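PDB 4BQ2: B-agarase from Saccharophagus degradans, which hydrolyses beta-1,4 linkages of agarose as a family 50 glycoside hydrolase, acting from the chain ends as an exo-beta-agarase. Local coordinates for residues P519-F524 / A550-G555; T443-A448 / P507-G512; G208-V213 / G661-G666; Y701-L706 / T726-M731; V624-Y629 / Q636-L641. All coordinates share one frame; numbering follows the deposited sequence.

Contact 1: P519-F524 / A550-G555; sequences PTRQAF and AEFDLG
The carbonyl oxygen F552 O is gripped by two donors that reach it from opposite faces of its plane. R521 NH2 lies 2.8 Å from F552 O with an N-H...O angle of 148°, and G555 N, at 3.1 Å from F552 O, supplies the bond that closes the local turn. The same guanidinium lies over one face of the F552 ring, its plane 44° from the ring plane. R521 CZ is 4.5 Å from the ring centroid, off-centre, which makes this a cation-pi contact weighted toward the rim, where NH1 comes within 3.4 Å of F552 CE2. At its edge, in plane, the group meets D553: NH1 and OD1 are 3.2 Å apart in a salt bridge whose hydrogen bond is weak. D553 is held more firmly by S525 and, through OD2, by K529. A bend at chi2 (52°) turns the R521 chain from helix 519-532 toward the end of helix 549-552. F552 to G555 forms a type I beta turn at the C-terminal end of helix 549-552, leaving the helix through a glycine of positive phi.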
# COMPACT_ATOMS: atom_id res chain seq x y z
N PRO A 519 28.85 -12.65 -0.26
CA PRO A 519 28.97 -12.81 1.19
C PRO A 519 27.83 -13.60 1.84
O PRO A 519 28.10 -14.43 2.71
CB PRO A 519 28.98 -11.36 1.69
CG PRO A 519 29.76 -10.67 0.61
CD PRO A 519 29.27 -11.29 -0.68
N THR A 520 26.58 -13.36 1.43
CA THR A 520 25.43 -14.07 2.03
C THR A 520 25.52 -15.58 1.68
O THR A 520 25.18 -16.44 2.49
CB THR A 520 24.07 -13.44 1.60
OG1 THR A 520 23.88 -12.15 2.23
CG2 THR A 520 22.92 -14.32 1.97
N ARG A 521 25.98 -15.88 0.48
CA ARG A 521 26.16 -17.30 0.07
C ARG A 521 27.29 -17.94 0.89
O ARG A 521 27.16 -19.10 1.33
CB ARG A 521 26.41 -17.43 -1.44
CG ARG A 521 26.59 -18.87 -1.97
CD ARG A 521 25.46 -19.80 -1.56
NE ARG A 521 25.31 -21.00 -2.42
CZ ARG A 521 26.09 -22.08 -2.39
NH1 ARG A 521 27.14 -22.14 -1.60
NH2 ARG A 521 25.82 -23.11 -3.18
N GLN A 522 28.35 -17.19 1.14
CA GLN A 522 29.42 -17.69 2.03
C GLN A 522 28.86 -17.98 3.42
O GLN A 522 29.19 -19.02 4.03
CB GLN A 522 30.59 -16.70 2.12
CG GLN A 522 31.31 -16.50 0.79
CD GLN A 522 32.07 -15.19 0.71
OE1 GLN A 522 32.40 -14.60 1.73
NE2 GLN A 522 32.36 -14.73 -0.50
N ALA A 523 28.03 -17.07 3.93
CA ALA A 523 27.43 -17.31 5.25
C ALA A 523 26.55 -18.57 5.20
O ALA A 523 26.61 -19.39 6.11
CB ALA A 523 26.58 -16.11 5.67
N PHE A 524 25.75 -18.73 4.14
CA PHE A 524 24.83 -19.89 4.07
C PHE A 524 25.63 -21.19 3.99
O PHE A 524 25.28 -22.17 4.66
CB PHE A 524 23.89 -19.85 2.85
CG PHE A 524 22.80 -18.83 2.94
CD1 PHE A 524 22.58 -18.09 4.08
CD2 PHE A 524 21.91 -18.65 1.85
CE1 PHE A 524 21.54 -17.16 4.14
CE2 PHE A 524 20.87 -17.73 1.91
CZ PHE A 524 20.70 -16.97 3.06
N ALA A 550 33.32 -28.14 -2.57
CA ALA A 550 33.77 -27.22 -3.60
C ALA A 550 32.78 -27.15 -4.77
O ALA A 550 32.51 -26.05 -5.29
CB ALA A 550 35.17 -27.57 -4.07
N GLU A 551 32.21 -28.29 -5.17
CA GLU A 551 31.13 -28.29 -6.16
C GLU A 551 29.86 -27.65 -5.60
O GLU A 551 29.15 -26.91 -6.29
CB GLU A 551 30.81 -29.70 -6.68
CG GLU A 551 29.91 -29.69 -7.91
CD GLU A 551 29.73 -31.07 -8.57
OE1 GLU A 551 29.79 -32.12 -7.88
OE2 GLU A 551 29.53 -31.08 -9.80
N PHE A 552 29.55 -27.94 -4.34
CA PHE A 552 28.42 -27.30 -3.68
C PHE A 552 28.58 -25.77 -3.76
O PHE A 552 27.61 -25.05 -4.06
CB PHE A 552 28.34 -27.73 -2.22
CG PHE A 552 27.33 -26.95 -1.44
CD1 PHE A 552 25.99 -27.31 -1.48
CD2 PHE A 552 27.71 -25.83 -0.73
CE1 PHE A 552 25.04 -26.59 -0.78
CE2 PHE A 552 26.76 -25.09 -0.03
CZ PHE A 552 25.43 -25.48 -0.05
N ASP A 553 29.80 -25.29 -3.51
CA ASP A 553 30.10 -23.85 -3.52
C ASP A 553 30.16 -23.18 -4.88
O ASP A 553 30.46 -21.98 -4.97
CB ASP A 553 31.35 -23.54 -2.71
CG ASP A 553 31.11 -23.64 -1.20
OD1 ASP A 553 29.94 -23.47 -0.75
OD2 ASP A 553 32.09 -23.89 -0.46
N LEU A 554 29.86 -23.94 -5.93
CA LEU A 554 29.66 -23.37 -7.28
C LEU A 554 28.24 -22.88 -7.49
O LEU A 554 27.95 -22.20 -8.47
CB LEU A 554 29.97 -24.39 -8.38
CG LEU A 554 31.36 -25.03 -8.44
CD1 LEU A 554 31.31 -26.20 -9.42
CD2 LEU A 554 32.42 -24.01 -8.82
N GLY A 555 27.34 -23.24 -6.57
CA GLY A 555 25.93 -22.97 -6.76
C GLY A 555 25.19 -24.24 -7.11
O GLY A 555 25.64 -25.03 -7.93

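Contact 2: T443-A448 / P507-G512; sequences TVSSGA and PIHTLG
H509 leans its imidazole against S445: the root of the side chain meets the serine's carbonyl oxygen, the ring its CB. CB starts close to the backbone, 3.3 Å from S445 O, and CG is 3.7 Å from the same oxygen. With CG anti to the backbone N (chi1 -171°), the ring swings out from helix 505-511 and turns one face to the serine CB. S445 CB stands 3.7 Å from the ring centroid and 6° off the normal, a CH-pi contact over the centre of the face, with CE1 its nearest ring atom and NE2 at 3.8 Å from it. CD2 passes 4.0 Å from S445 OG. ND1 is 2.8 Å from a water that also accepts from S445 N and donates to T510 OG1, tying the strand end to the helix without a direct hydrogen bond across. T510 OG1 also bonds to I506 O, and its nearest atom of the other segment is V444 CB. S445 OG is turned toward its own chain, where it accepts from G447 N. S446 OG likewise accepts from A448 N, and D449 is a partner of both hydroxyls, giving two successive ST turns after strand 443-444.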
# COMPACT_ATOMS: atom_id res chain seq x y z
N THR A 443 23.97 -7.43 -3.76
CA THR A 443 22.55 -7.80 -3.60
C THR A 443 22.29 -9.32 -3.56
O THR A 443 23.15 -10.13 -3.94
CB THR A 443 21.64 -7.16 -4.71
OG1 THR A 443 22.02 -7.66 -6.01
CG2 THR A 443 21.77 -5.61 -4.67
N VAL A 444 21.10 -9.70 -3.09
CA VAL A 444 20.56 -11.06 -3.24
C VAL A 444 19.12 -10.89 -3.76
O VAL A 444 18.62 -9.76 -3.90
CB VAL A 444 20.59 -11.84 -1.89
CG1 VAL A 444 22.02 -12.00 -1.38
CG2 VAL A 444 19.73 -11.14 -0.85
N SER A 445 18.45 -12.00 -4.06
CA SER A 445 17.11 -11.93 -4.65
C SER A 445 16.21 -12.99 -4.03
O SER A 445 16.69 -14.06 -3.67
CB SER A 445 17.16 -12.13 -6.17
OG SER A 445 15.85 -12.24 -6.69
N SER A 446 14.93 -12.64 -3.89
CA SER A 446 13.88 -13.53 -3.43
C SER A 446 13.33 -14.30 -4.62
O SER A 446 12.49 -15.17 -4.45
CB SER A 446 12.73 -12.70 -2.82
OG SER A 446 12.01 -11.99 -3.85
N GLY A 447 13.78 -13.94 -5.83
CA GLY A 447 13.19 -14.47 -7.07
C GLY A 447 11.91 -13.76 -7.48
O GLY A 447 11.33 -14.06 -8.53
N ALA A 448 11.44 -12.82 -6.66
CA ALA A 448 10.20 -12.07 -6.95
C ALA A 448 10.22 -10.73 -6.24
O ALA A 448 9.23 -10.32 -5.61
CB ALA A 448 8.96 -12.86 -6.56
N PRO A 507 16.65 -18.06 0.27
CA PRO A 507 17.52 -19.24 0.32
C PRO A 507 17.65 -19.96 -1.02
O PRO A 507 18.76 -20.29 -1.41
CB PRO A 507 16.83 -20.13 1.35
CG PRO A 507 16.28 -19.14 2.32
CD PRO A 507 15.75 -18.01 1.44
N ILE A 508 16.54 -20.16 -1.72
CA ILE A 508 16.58 -20.92 -2.97
C ILE A 508 17.45 -20.20 -3.99
O ILE A 508 18.39 -20.79 -4.53
CB ILE A 508 15.14 -21.17 -3.47
CG1 ILE A 508 14.46 -22.19 -2.54
CG2 ILE A 508 15.08 -21.56 -4.95
CD1 ILE A 508 13.00 -22.45 -2.87
N HIS A 509 17.17 -18.92 -4.24
CA HIS A 509 17.97 -18.16 -5.20
C HIS A 509 19.46 -18.06 -4.82
O HIS A 509 20.35 -18.15 -5.68
CB HIS A 509 17.39 -16.75 -5.38
CG HIS A 509 18.01 -15.97 -6.51
ND1 HIS A 509 19.22 -15.31 -6.39
CD2 HIS A 509 17.57 -15.72 -7.77
CE1 HIS A 509 19.51 -14.71 -7.54
NE2 HIS A 509 18.52 -14.95 -8.39
N THR A 510 19.74 -17.84 -3.54
CA THR A 510 21.12 -17.67 -3.12
C THR A 510 21.91 -18.98 -3.16
O THR A 510 23.10 -18.99 -3.55
CB THR A 510 21.20 -17.04 -1.72
OG1 THR A 510 20.37 -15.87 -1.72
CG2 THR A 510 22.64 -16.65 -1.38
N LEU A 511 21.25 -20.07 -2.78
CA LEU A 511 21.88 -21.40 -2.84
C LEU A 511 22.24 -21.74 -4.28
O LEU A 511 23.22 -22.45 -4.52
CB LEU A 511 20.98 -22.48 -2.24
CG LEU A 511 20.98 -22.51 -0.71
CD1 LEU A 511 19.89 -23.45 -0.21
CD2 LEU A 511 22.35 -22.89 -0.16
N GLY A 512 21.46 -21.21 -5.22
CA GLY A 512 21.72 -21.35 -6.65
C GLY A 512 22.98 -20.65 -7.13
O GLY A 512 23.49 -20.96 -8.22
O HOH W 1 20.58 -14.22 -4.14

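Contact 3: G208-V213 / G661-G666; sequences GQNAKV and GSYHPG
A chi1 of -176° swings the N210 amide away from its own backbone N and across to the 661-666 loop, while Y663 turns CG beside its N and lays its ring obliquely past that amide. The result is a nearly straight bond: N210 ND2 to G661 O is 2.9 Å, with an N-H...O angle of 174° and the oxygen in the amide plane. Without a side chain at G661, N210 CB can settle 4.1 Å from G661 CA. ND2 also lies 3.4 Å from Y663 CE1, a packing contact in which amide and ring planes stand 63° apart. The other end of the amide is bridged to the tyrosine by a water: it donates to N210 OD1 at 2.8 Å and accepts from Y663 OH at a short 2.5 Å, near the plane of the ring. N210 OD1 accepts as well from K212 N, in the carbonyl plane, so both amide atoms are in use and the flip of the group is fixed. A glycerol bonds to N210 N nearby. The contact joins the loop that follows strand 180-191, the last strand of the N-terminal beta-rich part, to the loop after strand 648-652, and the local motif is an Asx turn from N210 to K212.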
# COMPACT_ATOMS: atom_id res chain seq x y z
N GLY A 208 -6.26 19.82 -10.76
CA GLY A 208 -5.90 18.40 -10.60
C GLY A 208 -7.07 17.45 -10.36
O GLY A 208 -6.84 16.26 -10.12
N GLN A 209 -8.31 17.94 -10.46
CA GLN A 209 -9.54 17.12 -10.25
C GLN A 209 -10.02 16.42 -11.53
O GLN A 209 -9.68 16.82 -12.63
CB GLN A 209 -10.70 17.99 -9.73
CG GLN A 209 -10.33 18.90 -8.58
CD GLN A 209 -11.43 19.90 -8.23
OE1 GLN A 209 -11.90 19.93 -7.10
NE2 GLN A 209 -11.87 20.70 -9.21
N ASN A 210 -10.81 15.37 -11.35
CA ASN A 210 -11.47 14.65 -12.44
C ASN A 210 -12.28 15.68 -13.23
O ASN A 210 -13.23 16.28 -12.72
CB ASN A 210 -12.36 13.58 -11.82
CG ASN A 210 -13.04 12.69 -12.85
OD1 ASN A 210 -13.47 13.17 -13.91
ND2 ASN A 210 -13.14 11.39 -12.54
N ALA A 211 -11.86 15.93 -14.46
CA ALA A 211 -12.53 17.01 -15.25
C ALA A 211 -13.91 16.61 -15.81
O ALA A 211 -14.73 17.48 -16.09
CB ALA A 211 -11.62 17.51 -16.37
N LYS A 212 -14.17 15.31 -15.91
CA LYS A 212 -15.39 14.80 -16.56
C LYS A 212 -16.55 14.48 -15.62
O LYS A 212 -17.64 14.14 -16.07
CB LYS A 212 -15.04 13.55 -17.36
CG LYS A 212 -14.13 13.84 -18.55
CD LYS A 212 -13.88 12.60 -19.40
CE LYS A 212 -12.84 12.88 -20.45
NZ LYS A 212 -12.37 11.70 -21.25
N VAL A 213 -16.34 14.59 -14.32
CA VAL A 213 -17.34 14.16 -13.35
C VAL A 213 -17.58 15.27 -12.32
O VAL A 213 -16.63 15.82 -11.79
CB VAL A 213 -16.84 12.89 -12.62
CG1 VAL A 213 -17.91 12.35 -11.69
CG2 VAL A 213 -16.45 11.79 -13.62
N GLY A 661 -14.53 11.28 -7.42
CA GLY A 661 -13.80 11.49 -8.65
C GLY A 661 -12.63 10.58 -8.93
O GLY A 661 -12.06 10.63 -10.00
N SER A 662 -12.27 9.70 -7.98
CA SER A 662 -11.15 8.79 -8.23
C SER A 662 -11.50 7.62 -9.13
O SER A 662 -12.57 7.08 -9.06
CB SER A 662 -10.58 8.23 -6.90
OG SER A 662 -9.37 7.55 -7.15
N TYR A 663 -10.55 7.17 -9.93
CA TYR A 663 -10.73 5.95 -10.72
C TYR A 663 -10.45 4.68 -9.93
O TYR A 663 -10.67 3.59 -10.44
CB TYR A 663 -9.79 5.96 -11.91
CG TYR A 663 -9.90 7.21 -12.76
CD1 TYR A 663 -11.14 7.73 -13.11
CD2 TYR A 663 -8.75 7.85 -13.23
CE1 TYR A 663 -11.26 8.85 -13.91
CE2 TYR A 663 -8.86 8.99 -14.02
CZ TYR A 663 -10.11 9.48 -14.36
OH TYR A 663 -10.21 10.63 -15.14
N HIS A 664 -9.91 4.82 -8.72
CA HIS A 664 -9.45 3.67 -7.96
C HIS A 664 -9.55 4.04 -6.50
O HIS A 664 -9.03 5.09 -6.09
CB HIS A 664 -7.99 3.37 -8.31
CG HIS A 664 -7.54 1.99 -7.95
ND1 HIS A 664 -7.80 1.40 -6.73
CD2 HIS A 664 -6.81 1.09 -8.65
CE1 HIS A 664 -7.29 0.18 -6.71
NE2 HIS A 664 -6.68 -0.03 -7.86
N PRO A 665 -10.27 3.23 -5.73
CA PRO A 665 -10.43 3.51 -4.31
C PRO A 665 -9.16 3.30 -3.51
O PRO A 665 -8.96 4.00 -2.51
CB PRO A 665 -11.53 2.56 -3.87
CG PRO A 665 -11.72 1.58 -4.96
CD PRO A 665 -10.97 2.00 -6.17
N GLY A 666 -8.26 2.45 -3.98
CA GLY A 666 -7.11 2.00 -3.20
C GLY A 666 -7.19 0.50 -2.89
O GLY A 666 -7.91 -0.24 -3.56
O HOH W 2 -11.65 12.58 -15.89

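Contact 4: Y701-L706 / T726-M731; sequences YMDSPL and TPYQEM
D703, extended in the loop after strand 693-699, faces Y728, which sits at the N-cap position of helix 729-739, and each residue directs its CB toward the other segment. The two side chains then come from opposite directions and meet through oxygen. Y728 OH donates to D703 OD2 at 2.5 Å, a very short bond. D703 OD1 stays 3.5 Å from Y728 OH, at too poor an angle to share that proton, so the phenol is engaged by one carboxylate oxygen. The carboxylate approaches at the ring's edge, with D703 CG in the ring plane and the two planes turned 53° apart. Y728 CE2 lies 3.6 Å from both D703 OD1 and OD2.

Both groups have further partners. D703 OD1 accepts from G719 N, which holds the carboxylate's rotation, and OD2 also bonds to a bound glycerol. The Y728 ring is met by H660 edge-to-face and by R676 in a cation-pi contact, while the chain at Y728 pairs with F720. M731 N bonds to Y728 O at 3.0 Å as the helix begins. In the (beta/alpha)8 barrel expected of this family, the loop after strand 693-699 opens at the C-terminal end of the strands, the side on which such barrels carry their active site and where a glycerol, probably from the crystallisation liquor, is bound.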
# COMPACT_ATOMS: atom_id res chain seq x y z
N TYR A 701 -1.68 11.12 3.88
CA TYR A 701 -2.30 12.42 4.18
C TYR A 701 -3.18 12.90 3.00
O TYR A 701 -4.30 13.36 3.21
CB TYR A 701 -1.17 13.43 4.46
CG TYR A 701 -1.56 14.83 4.88
CD1 TYR A 701 -2.79 15.11 5.47
CD2 TYR A 701 -0.63 15.88 4.76
CE1 TYR A 701 -3.12 16.41 5.85
CE2 TYR A 701 -0.93 17.16 5.19
CZ TYR A 701 -2.17 17.42 5.73
OH TYR A 701 -2.44 18.73 6.15
N MET A 702 -2.64 12.82 1.79
CA MET A 702 -3.35 13.38 0.60
C MET A 702 -3.73 12.25 -0.34
O MET A 702 -3.05 11.23 -0.34
CB MET A 702 -2.43 14.34 -0.14
CG MET A 702 -1.93 15.49 0.73
SD MET A 702 -0.13 15.56 1.01
CE MET A 702 0.59 15.70 -0.63
N ASP A 703 -4.77 12.43 -1.15
CA ASP A 703 -5.03 11.48 -2.24
C ASP A 703 -3.82 11.44 -3.11
O ASP A 703 -3.13 12.46 -3.29
CB ASP A 703 -6.22 11.94 -3.13
CG ASP A 703 -7.56 11.83 -2.44
OD1 ASP A 703 -7.72 10.99 -1.52
OD2 ASP A 703 -8.46 12.62 -2.82
N SER A 704 -3.57 10.28 -3.71
CA SER A 704 -2.63 10.19 -4.82
C SER A 704 -3.27 10.93 -6.01
O SER A 704 -4.49 10.96 -6.12
CB SER A 704 -2.40 8.74 -5.25
OG SER A 704 -2.22 7.84 -4.19
N PRO A 705 -2.44 11.49 -6.92
CA PRO A 705 -2.91 12.11 -8.16
C PRO A 705 -3.87 11.22 -8.94
O PRO A 705 -3.71 10.00 -8.97
CB PRO A 705 -1.63 12.31 -8.95
CG PRO A 705 -0.58 12.53 -7.88
CD PRO A 705 -0.96 11.57 -6.79
N LEU A 706 -4.90 11.82 -9.52
CA LEU A 706 -5.89 11.10 -10.32
C LEU A 706 -5.26 10.23 -11.43
O LEU A 706 -5.73 9.14 -11.72
CB LEU A 706 -6.84 12.13 -10.95
CG LEU A 706 -8.03 11.59 -11.76
CD1 LEU A 706 -9.12 11.01 -10.87
CD2 LEU A 706 -8.62 12.70 -12.61
N THR A 726 -8.44 19.97 0.50
CA THR A 726 -9.69 20.09 1.27
C THR A 726 -9.93 18.78 2.00
O THR A 726 -9.95 17.72 1.38
CB THR A 726 -10.92 20.38 0.35
OG1 THR A 726 -10.67 21.61 -0.36
CG2 THR A 726 -12.21 20.57 1.18
N PRO A 727 -10.16 18.86 3.32
CA PRO A 727 -10.33 17.62 4.08
C PRO A 727 -11.60 16.89 3.69
O PRO A 727 -12.62 17.52 3.44
CB PRO A 727 -10.49 18.11 5.50
CG PRO A 727 -9.67 19.36 5.53
CD PRO A 727 -10.00 20.02 4.21
N TYR A 728 -11.54 15.55 3.67
CA TYR A 728 -12.77 14.76 3.68
C TYR A 728 -13.30 14.81 5.08
O TYR A 728 -12.71 14.20 5.97
CB TYR A 728 -12.46 13.32 3.33
CG TYR A 728 -11.98 13.13 1.92
CD1 TYR A 728 -12.91 13.05 0.87
CD2 TYR A 728 -10.62 13.06 1.61
CE1 TYR A 728 -12.48 12.86 -0.44
CE2 TYR A 728 -10.19 12.88 0.29
CZ TYR A 728 -11.14 12.78 -0.72
OH TYR A 728 -10.78 12.60 -2.03
N GLN A 729 -14.41 15.53 5.29
CA GLN A 729 -14.97 15.65 6.64
C GLN A 729 -15.39 14.33 7.25
O GLN A 729 -15.34 14.18 8.47
CB GLN A 729 -16.15 16.64 6.69
CG GLN A 729 -15.74 18.11 6.51
CD GLN A 729 -14.98 18.70 7.72
OE1 GLN A 729 -14.98 18.15 8.83
NE2 GLN A 729 -14.32 19.84 7.49
N GLU A 730 -15.82 13.38 6.41
CA GLU A 730 -16.16 12.03 6.92
C GLU A 730 -14.94 11.37 7.59
O GLU A 730 -15.08 10.63 8.56
CB GLU A 730 -16.68 11.12 5.78
CG GLU A 730 -17.95 11.69 5.12
CD GLU A 730 -17.66 12.72 4.03
OE1 GLU A 730 -16.50 13.15 3.84
OE2 GLU A 730 -18.62 13.10 3.33
N MET A 731 -13.75 11.63 7.05
CA MET A 731 -12.53 11.01 7.60
C MET A 731 -12.11 11.74 8.89
O MET A 731 -11.75 11.11 9.91
CB MET A 731 -11.40 11.00 6.56
CG MET A 731 -11.61 10.06 5.37
SD MET A 731 -12.22 8.40 5.81
CE MET A 731 -10.93 7.87 6.92

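Contact 5: V624-Y629 / Q636-L641; sequences VSYNSY and QKWAFL
The flat face of Y626 receives the rim of the W638 six-membered ring. CZ3 stands 3.7 Å above the plane of the tyrosine, over its centre, while CH2 slips in beside the ring's root, 3.7 Å from Y626 CG. The planes lie at 77° and the centroids are 5.0 Å apart, an edge-to-face pair with the indole as the edge. Farther out, the phenol end of Y626 runs into a second surface made by F640 and L641. Y626 OH touches F640 CE1 at 3.5 Å, near the plane of that ring, and the methyl L641 CD2 comes 3.6 Å from the same oxygen. The F640 ring is brought round by its chi1 of 75°, which puts CG between the backbone N and carbonyl carbon.

Together Y626, W638 and F640 form an aromatic cluster inside a beta-alpha-beta crossover: strand 624-627 leads through helices 635-638 and 641-644 to the neighbouring parallel strand 648-652. V614 of helix 611-620 packs on both Y626 and F640, and L641 also reaches S648 and F693.

One atom farther along the same rim of the indole, S628 makes a small bump at the edge. Its OG is 3.7 Å from W638 CZ2, in the plane of the indole, and CB sits just behind at 3.9 Å from the same carbon. A water in that plane accepts a hydrogen bond from W638 NE1 at 2.7 Å and also hydrogen-bonds to S628 OG.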
# COMPACT_ATOMS: atom_id res chain seq x y z
N VAL A 624 7.88 -3.98 16.54
CA VAL A 624 7.80 -4.64 15.23
C VAL A 624 6.69 -3.98 14.39
O VAL A 624 5.54 -3.85 14.86
CB VAL A 624 7.51 -6.16 15.37
CG1 VAL A 624 7.54 -6.81 13.99
CG2 VAL A 624 8.58 -6.82 16.25
N SER A 625 7.02 -3.55 13.17
CA SER A 625 6.01 -2.84 12.33
C SER A 625 5.49 -3.70 11.20
O SER A 625 6.26 -4.44 10.56
CB SER A 625 6.59 -1.55 11.73
OG SER A 625 7.87 -1.81 11.24
N TYR A 626 4.19 -3.58 10.97
CA TYR A 626 3.48 -4.30 9.90
C TYR A 626 2.61 -3.28 9.15
O TYR A 626 1.98 -2.41 9.78
CB TYR A 626 2.54 -5.36 10.47
CG TYR A 626 3.16 -6.34 11.48
CD1 TYR A 626 3.79 -7.51 11.04
CD2 TYR A 626 3.14 -6.07 12.85
CE1 TYR A 626 4.37 -8.42 11.96
CE2 TYR A 626 3.71 -6.96 13.78
CZ TYR A 626 4.32 -8.12 13.32
OH TYR A 626 4.89 -9.00 14.23
N ASN A 627 2.54 -3.41 7.84
CA ASN A 627 1.57 -2.67 7.01
C ASN A 627 0.45 -3.68 6.70
O ASN A 627 0.75 -4.74 6.18
CB ASN A 627 2.23 -2.24 5.69
CG ASN A 627 3.31 -1.20 5.89
OD1 ASN A 627 3.42 -0.64 6.98
ND2 ASN A 627 4.13 -0.97 4.88
N SER A 628 -0.80 -3.36 7.02
CA SER A 628 -1.87 -4.34 6.86
C SER A 628 -3.11 -3.68 6.27
O SER A 628 -3.90 -3.02 6.98
CB SER A 628 -2.19 -5.07 8.20
OG SER A 628 -3.15 -6.13 8.00
N TYR A 629 -3.24 -3.82 4.96
CA TYR A 629 -4.37 -3.25 4.27
C TYR A 629 -5.50 -4.27 4.21
O TYR A 629 -5.63 -5.02 3.25
CB TYR A 629 -3.94 -2.84 2.86
CG TYR A 629 -2.96 -1.66 2.82
CD1 TYR A 629 -3.42 -0.35 2.89
CD2 TYR A 629 -1.61 -1.87 2.61
CE1 TYR A 629 -2.55 0.72 2.81
CE2 TYR A 629 -0.72 -0.80 2.54
CZ TYR A 629 -1.20 0.50 2.63
OH TYR A 629 -0.33 1.59 2.52
N GLN A 636 -7.40 -14.86 13.91
CA GLN A 636 -6.58 -15.97 13.45
C GLN A 636 -5.30 -15.51 12.79
O GLN A 636 -4.23 -16.11 12.97
CB GLN A 636 -7.35 -16.89 12.49
CG GLN A 636 -8.50 -17.65 13.16
CD GLN A 636 -8.03 -18.58 14.27
OE1 GLN A 636 -8.58 -18.58 15.37
NE2 GLN A 636 -6.99 -19.36 13.99
N LYS A 637 -5.40 -14.42 12.04
CA LYS A 637 -4.26 -13.91 11.31
C LYS A 637 -3.20 -13.32 12.25
O LYS A 637 -2.03 -13.29 11.90
CB LYS A 637 -4.74 -12.87 10.29
CG LYS A 637 -5.62 -13.45 9.19
CD LYS A 637 -4.84 -14.48 8.38
CE LYS A 637 -4.13 -13.84 7.20
NZ LYS A 637 -4.75 -14.31 5.93
N TRP A 638 -3.62 -12.86 13.43
CA TRP A 638 -2.70 -12.16 14.35
C TRP A 638 -2.35 -12.93 15.63
O TRP A 638 -1.68 -12.40 16.50
CB TRP A 638 -3.17 -10.71 14.63
CG TRP A 638 -3.14 -9.88 13.34
CD1 TRP A 638 -4.19 -9.59 12.52
CD2 TRP A 638 -1.97 -9.31 12.73
NE1 TRP A 638 -3.74 -8.85 11.42
CE2 TRP A 638 -2.39 -8.67 11.53
CE3 TRP A 638 -0.62 -9.25 13.09
CZ2 TRP A 638 -1.48 -7.98 10.70
CZ3 TRP A 638 0.29 -8.58 12.25
CH2 TRP A 638 -0.15 -7.95 11.06
N ALA A 639 -2.76 -14.20 15.70
CA ALA A 639 -2.60 -15.01 16.92
C ALA A 639 -1.12 -15.22 17.29
O ALA A 639 -0.79 -15.34 18.48
CB ALA A 639 -3.31 -16.35 16.74
N PHE A 640 -0.26 -15.25 16.28
CA PHE A 640 1.18 -15.39 16.46
C PHE A 640 1.82 -14.32 17.36
O PHE A 640 2.85 -14.56 17.98
CB PHE A 640 1.90 -15.44 15.11
CG PHE A 640 2.00 -14.08 14.41
CD1 PHE A 640 3.09 -13.23 14.64
CD2 PHE A 640 0.99 -13.64 13.53
CE1 PHE A 640 3.18 -12.00 14.00
CE2 PHE A 640 1.07 -12.41 12.90
CZ PHE A 640 2.17 -11.58 13.14
N LEU A 641 1.19 -13.14 17.43
CA LEU A 641 1.74 -12.01 18.20
C LEU A 641 1.93 -12.36 19.67
O LEU A 641 2.83 -11.82 20.30
CB LEU A 641 0.79 -10.80 18.15
CG LEU A 641 0.66 -10.17 16.74
CD1 LEU A 641 -0.43 -9.11 16.82
CD2 LEU A 641 1.98 -9.56 16.28
O HOH W 3 -4.91 -7.70 9.24

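Contacts 1 and 2 form one unit: their centres are 12 Å apart, and R521 NH2 lies 3.0 Å from L511 O, a probable hydrogen bond, while F524 and T520 pack on T510 and V444. Contacts 3 and 4 adjoin on the other side of the chain's centre, again with centres 12 Å apart, and L706 of contact 4 packs on G661, Y663 and N210 of contact 3. Glycerol is bound at both. Contact 5 lies between the two groups without touching either; its nearest atoms are about 15 Å from contact 2, 9 Å from contact 4 and 7 Å from contact 3. Within it, Y629 bonds to E652, which ends strand 648-652, and N627 to E491, which follows strand 483-488.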